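Local coordinates for Blr6230 protein (Bradyrhizobium diazoefficiens USDA 110, PDB 5NGG), which is a subclass B3 metallo-beta-lactamase that binds zinc and probably hydrolyses the beta-lactam ring of antibiotics, at residues 47-52 and 56-61; 134-139 and 143-148; 221-226 and 278-283; 185-190 and 194-199; 207-210 and 214-217. All blocks are in the same frame, centred on the assembly; numbering follows the deposited sequence. Where two conformers were deposited one is given.

Interaction 1. Residues 47-52 and 56-61; sequences IYYVGT and AVYVIK
A beta hairpin of the seven-stranded sheet brings Ile-47, Tyr-48 and Tyr-49 into antiparallel register with Ile-60, Val-59 and Tyr-58. Tyr-48 and Val-59 are the hydrogen-bonded pair: Tyr-48 N gives to Val-59 O at 2.8 Å, and Val-59 N returns a bond to Tyr-48 O. Where the strands end, Val-50 N continues the ladder to Val-57 O at 2.9 Å, almost straight at 175°.

The face bearing Ile-47, Tyr-49, Tyr-58 and Ile-60 carries the ring contact. The two tyrosines form an offset edge-to-face pair, planes at 88°, the edge of Tyr-49 turned to the face of Tyr-58, with Tyr-49 CD2 3.9 Å from Tyr-58 CE2. Because CG of Tyr-49 lies opposite its own backbone N (chi1 -172°), the ring reaches along the partner segment: Val-57 O sits above one face near the rim, and Tyr-49 CE2 rests 3.6 Å from Ala-56 CB. Its hydroxyl then fixes the ring by giving a bond from Tyr-49 OH to Thr-52 O at 2.7 Å. Ile-47 CG2 packs 4.0 Å from Tyr-58 CD2, while Tyr-58 OH is bonded to Gly-240 O and Tyr-246 OH.

Val-50 CG2 crosses Val-57 CG1 at about a right angle, 3.7 Å away, and helix 77-86 packs on both valines through Ile-84 and Ile-80. The side chain of Ala-56 lies near that of the zinc ligand His-242. A hairpin set between an outer helix and the second sheet is characteristic of the alpha-beta/beta-alpha sandwich of metallo-beta-lactamases.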
# COMPACT_ATOMS: atom_id res chain seq x y z
N ILE A 47 -14.93 1.39 3.84
CA ILE A 47 -13.66 0.73 3.53
C ILE A 47 -13.80 -0.77 3.80
O ILE A 47 -14.12 -1.17 4.93
CB ILE A 47 -12.48 1.30 4.35
CG1 ILE A 47 -12.30 2.79 4.12
CG2 ILE A 47 -11.21 0.52 4.01
CD1 ILE A 47 -11.30 3.45 5.03
N TYR A 48 -13.51 -1.56 2.76
CA TYR A 48 -13.67 -3.01 2.80
C TYR A 48 -12.32 -3.67 2.47
O TYR A 48 -11.64 -3.25 1.52
CB TYR A 48 -14.71 -3.50 1.78
CG TYR A 48 -16.10 -2.95 2.02
CD1 TYR A 48 -16.42 -1.63 1.70
CD2 TYR A 48 -17.09 -3.74 2.62
CE1 TYR A 48 -17.68 -1.11 1.97
CE2 TYR A 48 -18.36 -3.23 2.87
CZ TYR A 48 -18.65 -1.92 2.54
OH TYR A 48 -19.90 -1.40 2.81
N TYR A 49 -11.95 -4.69 3.23
CA TYR A 49 -10.72 -5.46 2.98
C TYR A 49 -11.03 -6.58 2.01
O TYR A 49 -11.95 -7.36 2.26
CB TYR A 49 -10.20 -6.04 4.31
CG TYR A 49 -8.84 -6.69 4.19
CD1 TYR A 49 -8.69 -8.01 3.75
CD2 TYR A 49 -7.69 -5.99 4.51
CE1 TYR A 49 -7.44 -8.61 3.62
CE2 TYR A 49 -6.43 -6.59 4.39
CZ TYR A 49 -6.30 -7.88 3.94
OH TYR A 49 -5.02 -8.39 3.84
N VAL A 50 -10.28 -6.67 0.90
CA VAL A 50 -10.44 -7.71 -0.13
C VAL A 50 -9.11 -8.35 -0.52
O VAL A 50 -8.99 -8.98 -1.58
CB VAL A 50 -11.19 -7.18 -1.39
CG1 VAL A 50 -12.60 -6.76 -1.04
CG2 VAL A 50 -10.43 -6.02 -2.03
N GLY A 51 -8.09 -8.20 0.34
CA GLY A 51 -6.75 -8.73 0.04
C GLY A 51 -6.58 -10.20 0.43
O GLY A 51 -7.54 -10.97 0.61
N THR A 52 -5.32 -10.58 0.53
CA THR A 52 -4.92 -11.94 0.86
C THR A 52 -4.50 -11.95 2.33
O THR A 52 -4.57 -10.95 3.04
CB THR A 52 -3.78 -12.42 -0.05
OG1 THR A 52 -2.60 -11.70 0.29
CG2 THR A 52 -4.11 -12.22 -1.54
N ALA A 56 -2.52 -6.54 1.59
CA ALA A 56 -3.78 -5.83 1.84
C ALA A 56 -4.23 -5.09 0.59
O ALA A 56 -3.46 -4.35 -0.02
CB ALA A 56 -3.57 -4.84 2.98
N VAL A 57 -5.50 -5.27 0.25
CA VAL A 57 -6.17 -4.62 -0.88
C VAL A 57 -7.50 -4.14 -0.33
O VAL A 57 -8.09 -4.85 0.49
CB VAL A 57 -6.38 -5.61 -2.07
CG1 VAL A 57 -7.10 -4.91 -3.22
CG2 VAL A 57 -5.04 -6.18 -2.52
N TYR A 58 -7.97 -2.98 -0.79
CA TYR A 58 -9.21 -2.43 -0.26
C TYR A 58 -10.12 -1.95 -1.38
O TYR A 58 -9.67 -1.49 -2.42
CB TYR A 58 -8.96 -1.26 0.69
CG TYR A 58 -7.89 -1.51 1.72
CD1 TYR A 58 -6.55 -1.32 1.41
CD2 TYR A 58 -8.21 -1.92 3.01
CE1 TYR A 58 -5.55 -1.56 2.34
CE2 TYR A 58 -7.22 -2.13 3.96
CZ TYR A 58 -5.89 -1.96 3.61
OH TYR A 58 -4.92 -2.19 4.57
N VAL A 59 -11.42 -2.07 -1.13
CA VAL A 59 -12.48 -1.38 -1.90
C VAL A 59 -13.03 -0.26 -1.03
O VAL A 59 -13.32 -0.43 0.17
CB VAL A 59 -13.64 -2.34 -2.28
CG1 VAL A 59 -14.83 -1.58 -2.88
CG2 VAL A 59 -13.15 -3.36 -3.29
N ILE A 60 -13.17 0.91 -1.64
CA ILE A 60 -13.81 2.04 -0.99
C ILE A 60 -15.11 2.30 -1.76
O ILE A 60 -15.08 2.57 -2.96
CB ILE A 60 -12.89 3.28 -0.98
CG1 ILE A 60 -11.55 2.99 -0.28
CG2 ILE A 60 -13.61 4.42 -0.29
CD1 ILE A 60 -10.48 4.00 -0.60
N LYS A 61 -16.24 2.16 -1.08
CA LYS A 61 -17.53 2.31 -1.72
C LYS A 61 -17.96 3.77 -1.71
O LYS A 61 -18.08 4.36 -0.65
CB LYS A 61 -18.55 1.44 -1.00
CG LYS A 61 -19.92 1.42 -1.66
CD LYS A 61 -20.91 0.56 -0.88
CE LYS A 61 -22.22 0.38 -1.61
NZ LYS A 61 -23.15 -0.53 -0.88

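Interaction 2. Residues 134-139 and 143-148; sequences GYYPGD and EDLAFP
Gly-134 and Phe-147 make the tight end of this loop contact. The CA of Gly-134 stands over the middle of the Phe-147 ring, 3.7 Å from its centroid, in a CH-pi contact. With no CB, Gly-134 can also lie close to the Phe-147 carbonyl: Gly-134 CA is 3.3 Å from Phe-147 O in a CA-H...O contact. Gly-134, with positive phi, is the first residue after helix 128-133 to leave the helical conformation. Phe-147 holds CG between its backbone N and carbonyl carbon (chi1 59°), the crowded position, which folds the ring back over the glycine. In the same place Phe-147 N gives a bond to Gly-134 O at 3.1 Å, approaching from above the carbonyl plane, and Ala-146 CB touches that oxygen at 3.4 Å.

Further along, the packing depends on one leucine. Leu-145 CB meets Tyr-136 CB at 3.8 Å, and its CD1 fills the angle between the Tyr-136 ring and Asp-139 OD2, an oxygen bonded to Asn-142.

The other side is looser: Tyr-135 turns its side chain away from residues 143-148, and Glu-143 and Asp-144 are exposed to solvent. Inward, Tyr-136 stacks on the zinc ligand His-103 and bonds Asn-208. Leu-145 and Phe-147 pack on helix 104-107, Leu-145 also touches helix 23-30, and the whole loop links helix 128-133 to strand 154-156.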
# COMPACT_ATOMS: atom_id res chain seq x y z
N GLY A 134 6.99 -1.38 -15.61
CA GLY A 134 6.80 -2.72 -15.03
C GLY A 134 8.06 -3.35 -14.46
O GLY A 134 8.24 -4.56 -14.58
N TYR A 135 8.92 -2.54 -13.82
CA TYR A 135 10.22 -3.01 -13.32
C TYR A 135 10.50 -2.50 -11.91
O TYR A 135 9.88 -1.53 -11.46
CB TYR A 135 11.38 -2.59 -14.29
CG TYR A 135 11.56 -1.07 -14.36
CD1 TYR A 135 12.27 -0.38 -13.38
CD2 TYR A 135 10.99 -0.33 -15.37
CE1 TYR A 135 12.43 1.00 -13.44
CE2 TYR A 135 11.14 1.05 -15.44
CZ TYR A 135 11.85 1.71 -14.47
OH TYR A 135 11.99 3.09 -14.54
N TYR A 136 11.45 -3.15 -11.24
CA TYR A 136 11.90 -2.77 -9.90
C TYR A 136 13.04 -1.76 -10.02
O TYR A 136 14.03 -2.05 -10.70
CB TYR A 136 12.35 -4.03 -9.12
CG TYR A 136 12.44 -3.76 -7.64
CD1 TYR A 136 13.55 -3.11 -7.07
CD2 TYR A 136 11.39 -4.07 -6.79
CE1 TYR A 136 13.60 -2.80 -5.72
CE2 TYR A 136 11.44 -3.77 -5.43
CZ TYR A 136 12.54 -3.13 -4.90
OH TYR A 136 12.54 -2.84 -3.56
N PRO A 137 12.94 -0.60 -9.33
CA PRO A 137 13.98 0.43 -9.45
C PRO A 137 15.34 -0.07 -8.98
O PRO A 137 15.42 -0.72 -7.93
CB PRO A 137 13.47 1.54 -8.53
CG PRO A 137 12.62 0.83 -7.52
CD PRO A 137 11.95 -0.28 -8.28
N GLY A 138 16.39 0.23 -9.74
CA GLY A 138 17.74 -0.23 -9.42
C GLY A 138 17.98 -1.72 -9.62
O GLY A 138 19.07 -2.22 -9.31
N ASP A 139 16.98 -2.45 -10.14
CA ASP A 139 17.13 -3.88 -10.44
C ASP A 139 16.22 -4.19 -11.63
O ASP A 139 15.42 -5.14 -11.62
CB ASP A 139 16.78 -4.73 -9.21
CG ASP A 139 17.21 -6.19 -9.32
OD1 ASP A 139 18.00 -6.51 -10.24
OD2 ASP A 139 16.77 -6.99 -8.47
N GLU A 143 13.52 -10.17 -13.84
CA GLU A 143 12.19 -10.58 -14.28
C GLU A 143 11.29 -11.08 -13.17
O GLU A 143 10.07 -11.00 -13.29
CB GLU A 143 12.31 -11.64 -15.38
CG GLU A 143 12.90 -11.14 -16.69
CD GLU A 143 11.96 -10.27 -17.51
OE1 GLU A 143 10.83 -9.97 -17.08
OE2 GLU A 143 12.37 -9.88 -18.63
N ASP A 144 11.83 -11.59 -12.07
CA ASP A 144 10.93 -12.06 -11.03
C ASP A 144 10.35 -10.91 -10.17
O ASP A 144 9.50 -11.15 -9.31
CB ASP A 144 11.58 -13.18 -10.22
CG ASP A 144 11.80 -14.43 -11.06
OD1 ASP A 144 10.82 -15.12 -11.39
OD2 ASP A 144 12.97 -14.72 -11.40
N LEU A 145 10.80 -9.67 -10.42
CA LEU A 145 10.20 -8.49 -9.80
C LEU A 145 9.42 -7.63 -10.81
O LEU A 145 8.89 -6.56 -10.47
CB LEU A 145 11.28 -7.68 -9.09
CG LEU A 145 12.07 -8.41 -7.99
CD1 LEU A 145 13.17 -7.51 -7.46
CD2 LEU A 145 11.14 -8.84 -6.85
N ALA A 146 9.31 -8.10 -12.04
CA ALA A 146 8.55 -7.40 -13.06
C ALA A 146 7.05 -7.60 -12.88
O ALA A 146 6.59 -8.53 -12.22
CB ALA A 146 8.99 -7.88 -14.44
N PHE A 147 6.29 -6.71 -13.49
CA PHE A 147 4.82 -6.81 -13.49
C PHE A 147 4.27 -6.22 -14.77
O PHE A 147 4.98 -5.49 -15.46
CB PHE A 147 4.22 -6.13 -12.25
CG PHE A 147 4.57 -4.68 -12.11
CD1 PHE A 147 3.76 -3.68 -12.67
CD2 PHE A 147 5.69 -4.30 -11.38
CE1 PHE A 147 4.08 -2.35 -12.52
CE2 PHE A 147 6.00 -2.96 -11.21
CZ PHE A 147 5.19 -1.98 -11.78
N PRO A 148 3.00 -6.48 -15.09
CA PRO A 148 2.46 -5.93 -16.36
C PRO A 148 2.37 -4.41 -16.32
O PRO A 148 1.75 -3.84 -15.44
CB PRO A 148 1.09 -6.60 -16.48
CG PRO A 148 1.20 -7.84 -15.67
CD PRO A 148 2.06 -7.44 -14.49

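Interaction 3. Residues 221-226 and 278-283; sequences DDYRAT and EDFDKQ
Phe-280 inserts its ring between two flat groups of the facing helix, Tyr-223 and the guanidinium of Arg-224. On one flank its CE1 lies over a face of the Tyr-223 ring, 3.5 Å from Tyr-223 CG; the two rings meet obliquely, planes at 40°. On the other flank Phe-280 CE2 stands over the centre of one face of the guanidinium, 3.6 Å from Arg-224 CZ, while Arg-224 NH2 lies at the edge of the phenyl ring. At the guanidinium's own edge, and nearly in its plane, is Asp-281 OD1. CG of Phe-280 points directly opposite its backbone N (chi1 -177°), and this directs the ring at the facing helix.

The salt bridge relies on a single carboxylate oxygen. Arg-224 NH2 reaches Asp-281 OD1 at 2.7 Å and 163°, and Arg-224 NH1 adds a weak bond to the same atom at 3.2 Å. The arginine extends from CG to NE to get there, in one of its two modelled conformers.

The short helical segments run antiparallel with axes 11.3 Å apart, so large side chains make the contact. Tyr-223 OH is bonded to Thr-204 O and Asn-208 ND2, and the ring lies close to the zinc ligand His-177. The arrangement, aromatic inside with the salt bridge at the side, is that of an antiparallel helix pair on an outer layer of the alpha-beta/beta-alpha sandwich.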
# COMPACT_ATOMS: atom_id res chain seq x y z
N ASP A 221 17.56 9.89 2.73
CA ASP A 221 16.89 11.12 3.14
C ASP A 221 15.37 10.98 3.08
O ASP A 221 14.67 11.44 4.00
CB ASP A 221 17.37 12.31 2.30
CG ASP A 221 18.76 12.77 2.66
OD1 ASP A 221 19.08 12.86 3.86
OD2 ASP A 221 19.52 13.08 1.73
N ASP A 222 14.87 10.33 2.02
CA ASP A 222 13.43 10.11 1.88
C ASP A 222 12.87 9.30 3.07
O ASP A 222 11.86 9.68 3.68
CB ASP A 222 13.11 9.46 0.53
CG ASP A 222 13.17 10.42 -0.64
OD1 ASP A 222 13.24 11.68 -0.48
OD2 ASP A 222 13.05 9.90 -1.78
N TYR A 223 13.49 8.17 3.40
CA TYR A 223 13.02 7.34 4.53
C TYR A 223 12.93 8.13 5.82
O TYR A 223 11.97 8.09 6.55
CB TYR A 223 13.94 6.16 4.76
CG TYR A 223 13.62 4.89 3.97
CD1 TYR A 223 12.60 4.02 4.36
CD2 TYR A 223 14.40 4.51 2.88
CE1 TYR A 223 12.36 2.84 3.68
CE2 TYR A 223 14.18 3.32 2.21
CZ TYR A 223 13.16 2.50 2.60
OH TYR A 223 13.01 1.30 1.93
N ARG A 224 13.99 8.87 6.14
CA ARG A 224 14.00 9.61 7.43
C ARG A 224 13.00 10.78 7.43
O ARG A 224 12.39 11.06 8.46
CB ARG A 224 15.43 10.02 7.82
CG ARG A 224 16.31 8.85 8.27
CD ARG A 224 17.77 9.26 8.27
NE ARG A 224 18.70 8.32 8.86
CZ ARG A 224 18.44 7.42 9.81
NH1 ARG A 224 17.23 7.28 10.32
NH2 ARG A 224 19.42 6.64 10.25
N ALA A 225 12.79 11.42 6.29
CA ALA A 225 11.71 12.43 6.19
C ALA A 225 10.34 11.77 6.42
O ALA A 225 9.49 12.29 7.15
CB ALA A 225 11.73 13.13 4.83
N THR A 226 10.16 10.57 5.86
CA THR A 226 8.90 9.85 6.01
C THR A 226 8.61 9.38 7.44
O THR A 226 7.48 9.50 7.91
CB THR A 226 8.87 8.71 4.99
OG1 THR A 226 8.69 9.31 3.70
CG2 THR A 226 7.75 7.71 5.27
N GLU A 278 13.78 2.37 13.86
CA GLU A 278 14.76 1.56 14.55
C GLU A 278 15.28 0.44 13.63
O GLU A 278 16.48 0.19 13.57
CB GLU A 278 14.16 1.02 15.84
CG GLU A 278 13.95 2.15 16.86
CD GLU A 278 13.07 1.79 18.05
OE1 GLU A 278 12.46 0.71 18.07
OE2 GLU A 278 12.98 2.64 18.96
N ASP A 279 14.39 -0.19 12.88
CA ASP A 279 14.85 -1.20 11.94
C ASP A 279 15.67 -0.57 10.81
O ASP A 279 16.64 -1.18 10.34
CB ASP A 279 13.71 -2.03 11.35
CG ASP A 279 14.23 -3.25 10.61
OD1 ASP A 279 14.90 -4.11 11.24
OD2 ASP A 279 14.03 -3.35 9.38
N PHE A 280 15.28 0.63 10.36
CA PHE A 280 16.04 1.33 9.33
C PHE A 280 17.49 1.53 9.77
O PHE A 280 18.44 1.25 9.02
CB PHE A 280 15.40 2.69 9.01
CG PHE A 280 16.10 3.42 7.92
CD1 PHE A 280 15.79 3.17 6.58
CD2 PHE A 280 17.12 4.33 8.21
CE1 PHE A 280 16.49 3.80 5.57
CE2 PHE A 280 17.81 4.96 7.20
CZ PHE A 280 17.49 4.71 5.88
N ASP A 281 17.69 2.02 10.98
CA ASP A 281 19.04 2.20 11.49
C ASP A 281 19.84 0.88 11.48
O ASP A 281 21.03 0.87 11.14
CB ASP A 281 19.00 2.74 12.92
CG ASP A 281 18.53 4.18 13.01
OD1 ASP A 281 18.45 4.87 11.99
OD2 ASP A 281 18.21 4.62 14.14
N LYS A 282 19.20 -0.21 11.89
CA LYS A 282 19.85 -1.54 11.86
C LYS A 282 20.26 -1.94 10.43
O LYS A 282 21.37 -2.41 10.19
CB LYS A 282 18.90 -2.61 12.43
CG LYS A 282 19.44 -4.03 12.45
CD LYS A 282 18.39 -5.04 12.91
CE LYS A 282 18.72 -6.45 12.43
NZ LYS A 282 17.62 -7.42 12.68
N GLN A 283 19.32 -1.78 9.49
CA GLN A 283 19.62 -2.14 8.10
C GLN A 283 20.67 -1.25 7.47
O GLN A 283 21.51 -1.76 6.72
CB GLN A 283 18.37 -2.13 7.24
CG GLN A 283 17.24 -3.03 7.71
CD GLN A 283 17.71 -4.44 8.03
OE1 GLN A 283 18.48 -5.04 7.29
NE2 GLN A 283 17.22 -4.99 9.13

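Interaction 4. Residues 185-190 and 194-199; sequences EMTVKD and DREVLF
Glu-185, Asp-194 and Arg-195 bury much of their surface in this strand pairing, and each engages its partner in a different way. Glu-185 extends fully, its CB 4.1 Å from Leu-198 CD1. The two carboxylates do not meet, Glu-185 OE2 staying 4.5 Å from Glu-196 OE1; a water gives one bond to each, probably easing their repulsion. Thr-187 OG1 also donates to Glu-196 OE1, at 2.6 Å on the syn lone pair, so that oxygen is held twice. Glu-185 OE1 accepts from His-172 NE2, which makes it a second-shell neighbour of the zinc ion bound by Glu-158, His-172 and Lys-229.

The strands form an antiparallel hairpin in the second sheet of the metallo-beta-lactamase sandwich, with paired backbone bonds at Met-186/Val-197 and Val-188/Arg-195. On the face turned toward the other sheet, Val-188 CG2 crosses Val-197 CG2 at 3.7 Å, and Ile-47 packs on both.

Near the turn, Asp-194 lies beside Thr-187 CG2 and takes a salt bridge on OD1 from Lys-189 NZ at 2.8 Å. The lysine bends at chi2 and chi3 to come in on the anti side, about 29° out of the carboxylate plane. Arg-195 packs its CG 3.8 Å from Asp-190 CB; its NE gives an in-plane bond to a second water at 2.7 Å, which donates in turn to Asp-190 OD2, and NH1 forms a salt bridge with Asp-236.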
# COMPACT_ATOMS: atom_id res chain seq x y z
N GLU A 185 -4.94 9.74 2.67
CA GLU A 185 -5.76 10.08 3.83
C GLU A 185 -7.22 10.27 3.43
O GLU A 185 -7.54 10.88 2.41
CB GLU A 185 -5.23 11.37 4.45
CG GLU A 185 -5.98 11.82 5.69
CD GLU A 185 -5.42 13.09 6.30
OE1 GLU A 185 -4.48 13.72 5.71
OE2 GLU A 185 -5.96 13.48 7.37
N MET A 186 -8.13 9.75 4.25
CA MET A 186 -9.57 10.00 4.05
C MET A 186 -10.31 9.95 5.36
O MET A 186 -9.84 9.37 6.33
CB MET A 186 -10.21 9.05 3.05
CG MET A 186 -10.26 7.60 3.48
SD MET A 186 -11.19 6.54 2.35
CE MET A 186 -12.87 6.96 2.81
N THR A 187 -11.46 10.61 5.37
CA THR A 187 -12.31 10.64 6.54
C THR A 187 -13.41 9.58 6.41
O THR A 187 -14.03 9.42 5.33
CB THR A 187 -12.98 12.01 6.65
OG1 THR A 187 -11.96 13.00 6.63
CG2 THR A 187 -13.82 12.15 7.91
N VAL A 188 -13.68 8.92 7.53
CA VAL A 188 -14.82 7.99 7.66
C VAL A 188 -15.64 8.39 8.87
O VAL A 188 -15.19 9.21 9.69
CB VAL A 188 -14.37 6.49 7.78
CG1 VAL A 188 -13.63 6.06 6.52
CG2 VAL A 188 -13.53 6.26 9.03
N LYS A 189 -16.81 7.77 9.00
CA LYS A 189 -17.63 7.92 10.19
C LYS A 189 -17.47 6.71 11.08
O LYS A 189 -17.45 5.56 10.62
CB LYS A 189 -19.10 8.02 9.82
CG LYS A 189 -19.45 9.13 8.86
CD LYS A 189 -19.00 10.50 9.30
CE LYS A 189 -19.56 10.90 10.65
NZ LYS A 189 -19.38 12.36 10.92
N ASP A 190 -17.43 6.98 12.38
CA ASP A 190 -17.61 5.99 13.41
C ASP A 190 -18.75 6.52 14.27
O ASP A 190 -18.59 7.49 15.03
CB ASP A 190 -16.33 5.88 14.22
CG ASP A 190 -16.47 4.91 15.35
OD1 ASP A 190 -16.81 3.75 15.08
OD2 ASP A 190 -16.25 5.32 16.50
N ASP A 194 -16.31 11.88 13.01
CA ASP A 194 -15.27 11.70 12.01
C ASP A 194 -14.07 10.96 12.59
O ASP A 194 -13.64 11.24 13.70
CB ASP A 194 -14.76 13.06 11.52
CG ASP A 194 -15.72 13.80 10.59
OD1 ASP A 194 -16.79 13.28 10.22
OD2 ASP A 194 -15.34 14.93 10.23
N ARG A 195 -13.48 10.09 11.78
CA ARG A 195 -12.19 9.49 12.07
C ARG A 195 -11.33 9.55 10.81
O ARG A 195 -11.82 9.33 9.69
CB ARG A 195 -12.36 8.04 12.50
CG ARG A 195 -13.06 7.85 13.83
CD ARG A 195 -12.17 8.29 14.97
NE ARG A 195 -12.76 8.10 16.28
CZ ARG A 195 -12.08 8.21 17.42
NH1 ARG A 195 -10.79 8.52 17.42
NH2 ARG A 195 -12.70 8.00 18.56
N GLU A 196 -10.05 9.89 10.98
CA GLU A 196 -9.13 10.05 9.85
C GLU A 196 -8.36 8.75 9.65
O GLU A 196 -7.71 8.22 10.57
CB GLU A 196 -8.20 11.23 10.11
CG GLU A 196 -8.94 12.50 10.58
CD GLU A 196 -10.20 12.89 9.79
OE1 GLU A 196 -10.20 12.73 8.56
OE2 GLU A 196 -11.20 13.40 10.39
N VAL A 197 -8.39 8.26 8.41
CA VAL A 197 -7.74 7.01 8.00
C VAL A 197 -6.51 7.36 7.16
O VAL A 197 -6.59 8.25 6.31
CB VAL A 197 -8.71 6.17 7.15
CG1 VAL A 197 -8.05 4.88 6.67
CG2 VAL A 197 -10.00 5.88 7.91
N LEU A 198 -5.40 6.65 7.39
CA LEU A 198 -4.26 6.71 6.48
C LEU A 198 -3.99 5.34 5.92
O LEU A 198 -3.66 4.41 6.66
CB LEU A 198 -3.00 7.24 7.16
CG LEU A 198 -1.85 7.62 6.21
CD1 LEU A 198 -2.19 8.86 5.42
CD2 LEU A 198 -0.54 7.76 6.95
N PHE A 199 -4.05 5.23 4.58
CA PHE A 199 -3.47 4.07 3.89
C PHE A 199 -1.97 4.40 3.75
O PHE A 199 -1.55 5.05 2.79
CB PHE A 199 -4.12 3.89 2.53
CG PHE A 199 -5.60 3.61 2.57
CD1 PHE A 199 -6.55 4.64 2.56
CD2 PHE A 199 -6.07 2.31 2.57
CE1 PHE A 199 -7.90 4.36 2.54
CE2 PHE A 199 -7.42 2.03 2.58
CZ PHE A 199 -8.33 3.06 2.58
O HOH W 1 -8.44 14.15 7.15
O HOH W 2 -15.33 7.76 17.10

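Interaction 5. Residues 207-210 and 214-217; sequences LNRL and PTYA
Thr-215 and Arg-209 grip each other twice across this turn of loop. At the base of the threonine, its N gives a bond to Arg-209 O at 2.9 Å. CB comes next, 3.7 Å from that same carbonyl oxygen. From CB the side chain splits. The hydroxyl branch stays beside its own backbone N (chi1 -73°), and OG1 accepts the N-H of Arg-209 at 2.8 Å and 166°. Arg-209 is thus held through both its N-H and its C=O. OG1 of Thr-215 also lies 3.5 Å from Asn-208 CA and stands over one face of the Arg-209 guanidinium.

The contact belongs to the loop between strand 193-199 and helix 219-232, at the border of the zinc site: Asn-208 binds the backbone oxygen of the zinc ligand His-177 through ND2. The methyl branch of Thr-215 meets the Asn-208 amide, CG2 being 3.6 Å from Asn-208 OD1, and it also packs on Pro-137.

Alongside, Pro-214 CA comes 3.3 Å from Arg-209 O in a CA-H...O contact, and Pro-214 CG touches Leu-210 O at 3.8 Å. Arg-209 bends at chi3 to give bonds from NE to Gln-213 O and from NH2 to Gly-138 O.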
# COMPACT_ATOMS: atom_id res chain seq x y z
N LEU A 207 13.81 -5.01 0.05
CA LEU A 207 14.85 -5.32 -0.94
C LEU A 207 15.69 -4.11 -1.32
O LEU A 207 16.59 -4.24 -2.14
CB LEU A 207 14.24 -5.94 -2.20
CG LEU A 207 13.50 -7.24 -2.00
CD1 LEU A 207 12.96 -7.67 -3.35
CD2 LEU A 207 14.39 -8.32 -1.38
N ASN A 208 15.40 -2.93 -0.79
CA ASN A 208 16.12 -1.74 -1.24
C ASN A 208 17.57 -1.67 -0.77
O ASN A 208 17.91 -2.10 0.34
CB ASN A 208 15.40 -0.48 -0.79
CG ASN A 208 14.09 -0.28 -1.51
OD1 ASN A 208 13.92 -0.68 -2.68
ND2 ASN A 208 13.15 0.37 -0.85
N ARG A 209 18.42 -1.13 -1.64
CA ARG A 209 19.81 -0.84 -1.31
C ARG A 209 19.88 0.63 -0.88
O ARG A 209 19.43 1.52 -1.60
CB ARG A 209 20.68 -1.07 -2.55
CG ARG A 209 20.67 -2.50 -3.05
CD ARG A 209 21.76 -2.78 -4.07
NE ARG A 209 21.67 -1.83 -5.18
CZ ARG A 209 20.87 -1.95 -6.25
NH1 ARG A 209 20.18 -3.06 -6.48
NH2 ARG A 209 20.82 -0.95 -7.14
N LEU A 210 20.45 0.85 0.29
CA LEU A 210 20.55 2.18 0.90
C LEU A 210 21.86 2.90 0.64
O LEU A 210 21.88 4.14 0.67
CB LEU A 210 20.32 2.05 2.42
CG LEU A 210 18.98 1.40 2.83
CD1 LEU A 210 18.96 1.24 4.33
CD2 LEU A 210 17.79 2.20 2.34
N PRO A 214 22.81 2.98 -4.36
CA PRO A 214 21.47 3.01 -3.79
C PRO A 214 20.38 2.78 -4.84
O PRO A 214 20.54 3.12 -6.02
CB PRO A 214 21.39 4.42 -3.19
CG PRO A 214 22.82 4.80 -2.92
CD PRO A 214 23.55 4.22 -4.08
N THR A 215 19.27 2.18 -4.42
CA THR A 215 18.16 1.85 -5.29
C THR A 215 17.67 3.04 -6.10
O THR A 215 17.34 2.90 -7.27
CB THR A 215 17.04 1.20 -4.44
OG1 THR A 215 17.46 -0.11 -4.07
CG2 THR A 215 15.71 1.15 -5.14
N TYR A 216 17.65 4.22 -5.47
CA TYR A 216 17.47 5.46 -6.20
C TYR A 216 18.16 6.58 -5.42
O TYR A 216 18.42 6.43 -4.20
CB TYR A 216 15.99 5.75 -6.48
CG TYR A 216 15.15 6.13 -5.29
CD1 TYR A 216 15.06 7.46 -4.88
CD2 TYR A 216 14.44 5.17 -4.57
CE1 TYR A 216 14.31 7.83 -3.79
CE2 TYR A 216 13.67 5.54 -3.47
CZ TYR A 216 13.61 6.88 -3.09
OH TYR A 216 12.84 7.27 -2.03
N ALA A 217 18.45 7.68 -6.09
CA ALA A 217 19.17 8.79 -5.48
C ALA A 217 18.33 9.50 -4.44
O ALA A 217 17.21 9.93 -4.72
CB ALA A 217 19.63 9.79 -6.54

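Interactions 1 and 4 are the two hairpins, one from each sheet of the sandwich. They touch through Ile-47 and Tyr-58 against Val-188, Val-197 and Phe-199, so their inner faces share one apolar core. Interactions 1 and 5 are buried contacts, the latter although far from the chain's centre; 2, 3 and 4 are only partly buried, and interaction 4 carries a salt bridge and bridging waters. Interaction 5 joins 2 and 3: Asn-208 connects Tyr-136 with Tyr-223, while Leu-210 packs on Phe-280. Without strand pairing, interaction 2 has one backbone bond beside a glycine-ring contact, interaction 5 one backbone bond and one to a threonine hydroxyl, and interaction 3 aromatic packing flanked by a salt bridge.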